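Local coordinates for lipolytic protein G-D-S-L family (PDB 4Q7Q) that is of unknown function but, as a GDSL-family member of the SGNH hydrolase clan, probably hydrolyses ester bonds as a lipase or acylhydrolase, at residues A[193-203]-A[211-222]. Residues are numbered along the deposited sequence; the frame is centred on the assembly and turned at random.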
# COMPACT_ATOMS: atom_id res chain seq x y z
N LYS A 193 10.67 -16.71 7.74
CA LYS A 193 11.37 -16.75 6.47
C LYS A 193 12.12 -18.08 6.46
O LYS A 193 12.82 -18.41 7.41
CB LYS A 193 12.35 -15.58 6.40
CG LYS A 193 12.43 -14.86 5.06
CD LYS A 193 13.36 -13.66 5.18
CE LYS A 193 13.62 -12.97 3.85
NZ LYS A 193 14.64 -11.90 4.04
N HIS A 194 11.93 -18.84 5.39
CA HIS A 194 12.47 -20.18 5.22
C HIS A 194 13.87 -20.04 4.61
O HIS A 194 14.01 -19.77 3.43
CB HIS A 194 11.52 -20.93 4.28
CG HIS A 194 11.98 -22.29 3.86
ND1 HIS A 194 12.03 -23.36 4.72
CD2 HIS A 194 12.37 -22.76 2.65
CE1 HIS A 194 12.45 -24.43 4.07
NE2 HIS A 194 12.66 -24.09 2.81
N LEU A 195 14.90 -20.20 5.44
CA LEU A 195 16.26 -19.85 5.02
C LEU A 195 17.28 -20.90 5.40
O LEU A 195 17.13 -21.59 6.40
CB LEU A 195 16.67 -18.54 5.68
CG LEU A 195 15.82 -17.31 5.40
CD1 LEU A 195 16.20 -16.18 6.35
CD2 LEU A 195 15.98 -16.87 3.95
N LYS A 196 18.34 -20.99 4.60
CA LYS A 196 19.47 -21.83 4.96
C LYS A 196 20.21 -21.25 6.16
O LYS A 196 20.47 -20.04 6.23
CB LYS A 196 20.42 -22.00 3.78
CG LYS A 196 19.86 -22.87 2.67
CD LYS A 196 20.90 -23.16 1.61
CE LYS A 196 20.34 -24.08 0.54
NZ LYS A 196 21.35 -24.36 -0.50
N ASN A 197 20.55 -22.12 7.10
CA ASN A 197 21.37 -21.77 8.25
C ASN A 197 22.81 -21.68 7.78
O ASN A 197 23.36 -22.66 7.28
CB ASN A 197 21.19 -22.87 9.30
CG ASN A 197 21.99 -22.62 10.57
OD1 ASN A 197 22.94 -21.83 10.58
ND2 ASN A 197 21.62 -23.31 11.64
N PRO A 198 23.44 -20.51 7.93
CA PRO A 198 24.82 -20.35 7.44
C PRO A 198 25.84 -21.31 8.06
O PRO A 198 26.90 -21.52 7.48
CB PRO A 198 25.17 -18.91 7.82
CG PRO A 198 23.87 -18.22 7.86
CD PRO A 198 22.87 -19.22 8.37
N LYS A 199 25.52 -21.87 9.22
CA LYS A 199 26.46 -22.76 9.89
C LYS A 199 26.48 -24.17 9.32
O LYS A 199 27.47 -24.89 9.47
CB LYS A 199 26.19 -22.81 11.39
CG LYS A 199 26.46 -21.52 12.13
CD LYS A 199 26.46 -21.75 13.63
CE LYS A 199 26.73 -20.47 14.40
NZ LYS A 199 26.75 -20.73 15.87
N ASN A 200 25.41 -24.58 8.65
CA ASN A 200 25.31 -25.96 8.19
C ASN A 200 24.62 -26.17 6.84
O ASN A 200 24.59 -27.29 6.33
CB ASN A 200 24.68 -26.84 9.27
CG ASN A 200 23.27 -26.43 9.62
OD1 ASN A 200 22.58 -25.79 8.82
ND2 ASN A 200 22.82 -26.79 10.82
N GLY A 201 24.06 -25.11 6.27
CA GLY A 201 23.42 -25.20 4.97
C GLY A 201 22.04 -25.83 4.98
O GLY A 201 21.46 -26.06 3.92
N LYS A 202 21.51 -26.10 6.17
CA LYS A 202 20.19 -26.72 6.29
C LYS A 202 19.10 -25.66 6.46
O LYS A 202 19.34 -24.61 7.05
CB LYS A 202 20.15 -27.67 7.49
CG LYS A 202 21.22 -28.77 7.48
CD LYS A 202 21.22 -29.56 8.77
N TYR A 203 17.91 -25.94 5.95
CA TYR A 203 16.81 -24.99 6.06
C TYR A 203 16.26 -24.90 7.47
O TYR A 203 16.11 -25.91 8.17
CB TYR A 203 15.68 -25.33 5.09
CG TYR A 203 15.97 -24.88 3.67
CD1 TYR A 203 15.77 -23.57 3.29
CD2 TYR A 203 16.47 -25.77 2.73
CE1 TYR A 203 16.04 -23.15 2.01
CE2 TYR A 203 16.75 -25.36 1.44
CZ TYR A 203 16.52 -24.05 1.09
OH TYR A 203 16.79 -23.63 -0.20
N PHE A 211 15.08 -13.41 11.44
CA PHE A 211 15.36 -13.48 10.03
C PHE A 211 16.11 -12.27 9.46
O PHE A 211 16.69 -12.38 8.46
CB PHE A 211 14.17 -13.92 9.17
CG PHE A 211 13.06 -12.90 8.97
CD1 PHE A 211 13.27 -11.70 8.34
CD2 PHE A 211 11.79 -13.22 9.32
CE1 PHE A 211 12.24 -10.83 8.15
CE2 PHE A 211 10.75 -12.36 9.11
CZ PHE A 211 10.98 -11.16 8.51
N VAL A 212 16.08 -11.17 10.16
CA VAL A 212 16.83 -10.00 9.72
C VAL A 212 18.31 -10.27 9.73
O VAL A 212 19.01 -9.69 8.96
CB VAL A 212 16.52 -8.77 10.56
CG1 VAL A 212 17.24 -7.55 10.01
CG2 VAL A 212 15.05 -8.52 10.55
N ASN A 213 18.74 -11.20 10.56
CA ASN A 213 20.16 -11.52 10.71
C ASN A 213 20.65 -12.68 9.84
O ASN A 213 21.83 -13.02 9.88
CB ASN A 213 20.47 -11.85 12.17
CG ASN A 213 19.96 -10.80 13.13
OD1 ASN A 213 19.18 -11.09 14.04
ND2 ASN A 213 20.40 -9.56 12.93
N ILE A 214 19.75 -13.28 9.07
CA ILE A 214 20.12 -14.44 8.26
C ILE A 214 20.10 -14.05 6.79
O ILE A 214 19.10 -13.52 6.30
CB ILE A 214 19.16 -15.63 8.49
CG1 ILE A 214 19.02 -15.94 9.99
CG2 ILE A 214 19.64 -16.86 7.73
CD1 ILE A 214 20.30 -16.45 10.62
N PRO A 215 21.21 -14.29 6.07
CA PRO A 215 21.25 -13.92 4.65
C PRO A 215 20.27 -14.71 3.79
O PRO A 215 20.10 -15.92 3.96
CB PRO A 215 22.69 -14.28 4.24
CG PRO A 215 23.46 -14.27 5.50
CD PRO A 215 22.53 -14.75 6.56
N PHE A 216 19.64 -14.01 2.86
CA PHE A 216 18.85 -14.65 1.82
C PHE A 216 19.53 -14.47 0.47
O PHE A 216 19.64 -13.35 -0.03
CB PHE A 216 17.43 -14.09 1.78
CG PHE A 216 16.63 -14.59 0.60
CD1 PHE A 216 16.35 -15.95 0.48
CD2 PHE A 216 16.18 -13.73 -0.38
CE1 PHE A 216 15.63 -16.42 -0.60
CE2 PHE A 216 15.45 -14.19 -1.45
CZ PHE A 216 15.18 -15.55 -1.57
N ASN A 217 19.98 -15.57 -0.10
CA ASN A 217 20.54 -15.57 -1.44
C ASN A 217 19.56 -16.28 -2.37
O ASN A 217 19.39 -17.49 -2.28
CB ASN A 217 21.89 -16.29 -1.45
CG ASN A 217 22.54 -16.32 -2.82
OD1 ASN A 217 22.08 -15.66 -3.76
ND2 ASN A 217 23.63 -17.07 -2.94
N PRO A 218 18.90 -15.52 -3.26
CA PRO A 218 17.83 -16.06 -4.11
C PRO A 218 18.32 -17.11 -5.11
O PRO A 218 17.51 -17.81 -5.70
CB PRO A 218 17.31 -14.82 -4.85
CG PRO A 218 18.43 -13.83 -4.78
CD PRO A 218 19.11 -14.08 -3.47
N GLU A 219 19.64 -17.21 -5.29
CA GLU A 219 20.21 -18.22 -6.17
C GLU A 219 20.52 -19.51 -5.42
O GLU A 219 20.62 -20.58 -6.02
CB GLU A 219 21.48 -17.69 -6.85
N ASN A 220 20.66 -19.40 -4.10
CA ASN A 220 20.95 -20.55 -3.25
C ASN A 220 19.97 -20.63 -2.08
O ASN A 220 20.38 -20.74 -0.92
CB ASN A 220 22.40 -20.50 -2.76
CG ASN A 220 22.81 -21.74 -1.97
OD1 ASN A 220 22.93 -22.83 -2.52
ND2 ASN A 220 23.04 -21.56 -0.67
N ASN A 221 18.68 -20.55 -2.38
CA ASN A 221 17.63 -20.62 -1.38
C ASN A 221 16.27 -20.69 -2.06
O ASN A 221 15.96 -19.85 -2.91
CB ASN A 221 17.68 -19.39 -0.46
CG ASN A 221 17.06 -19.63 0.91
OD1 ASN A 221 17.77 -19.68 1.92
ND2 ASN A 221 15.74 -19.74 0.95
N GLU A 222 15.47 -21.69 -1.70
CA GLU A 222 14.09 -21.79 -2.19
C GLU A 222 13.33 -20.53 -1.79
O GLU A 222 13.80 -19.75 -0.96
CB GLU A 222 13.41 -23.02 -1.58
CG GLU A 222 14.13 -24.32 -1.87
CD GLU A 222 13.66 -25.46 -0.98
OE1 GLU A 222 13.10 -25.18 0.10
OE2 GLU A 222 13.84 -26.63 -1.37
O HOH W 1 16.62 -12.73 5.68
O HOH W 2 21.41 -18.16 4.73
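The amide of Asn221 grips strand 193-196 as a backbone peptide might, bonding His194 O and Lys196 N with one side chain. Its ND2 donates to His194 O (3.0 Å, 165° at the hydrogen) and its OD1 accepts from Lys196 N at 3.0 Å, the donor tilted 20° from the carbonyl plane. Asn221 ND2 also donates to Glu222 O (2.7 Å). Since ND2 faces two carbonyl oxygens and OD1 an N-H, the amide orientation is settled; both ND2 acceptors lie near its plane. Replacing Asn221 by an alanine would probably leave His194 O and Lys196 N without these mates and weaken the loop's hold on the strand edge. The other edge of strand 193-196 pairs with strand 203-206, completing a small hairpin far from the chain's centre.

Beside the amide, Tyr203 OH accepts from Glu222 N at 2.8 Å, while Glu222 OE1 meets His194 NE2 in the ring plane, with carboxylate and imidazole only 20° from coplanar. On the apolar side, Leu195 forks: CD1 packs on Ile214 CB and CD2 on Phe216 CD1 (3.6 Å). Lys193, extended beyond CG, lays CD over the Phe211 ring, 4.1 Å from its centroid, and ends in a salt bridge to Asp134 and a water shared with Phe211 O and Ile214 O. Thus side-chain amide, hydroxyl and carboxylate bonds mainly hold the loop to the strand edge, and the Glu222 carboxylate is likely to favour a protonated His194.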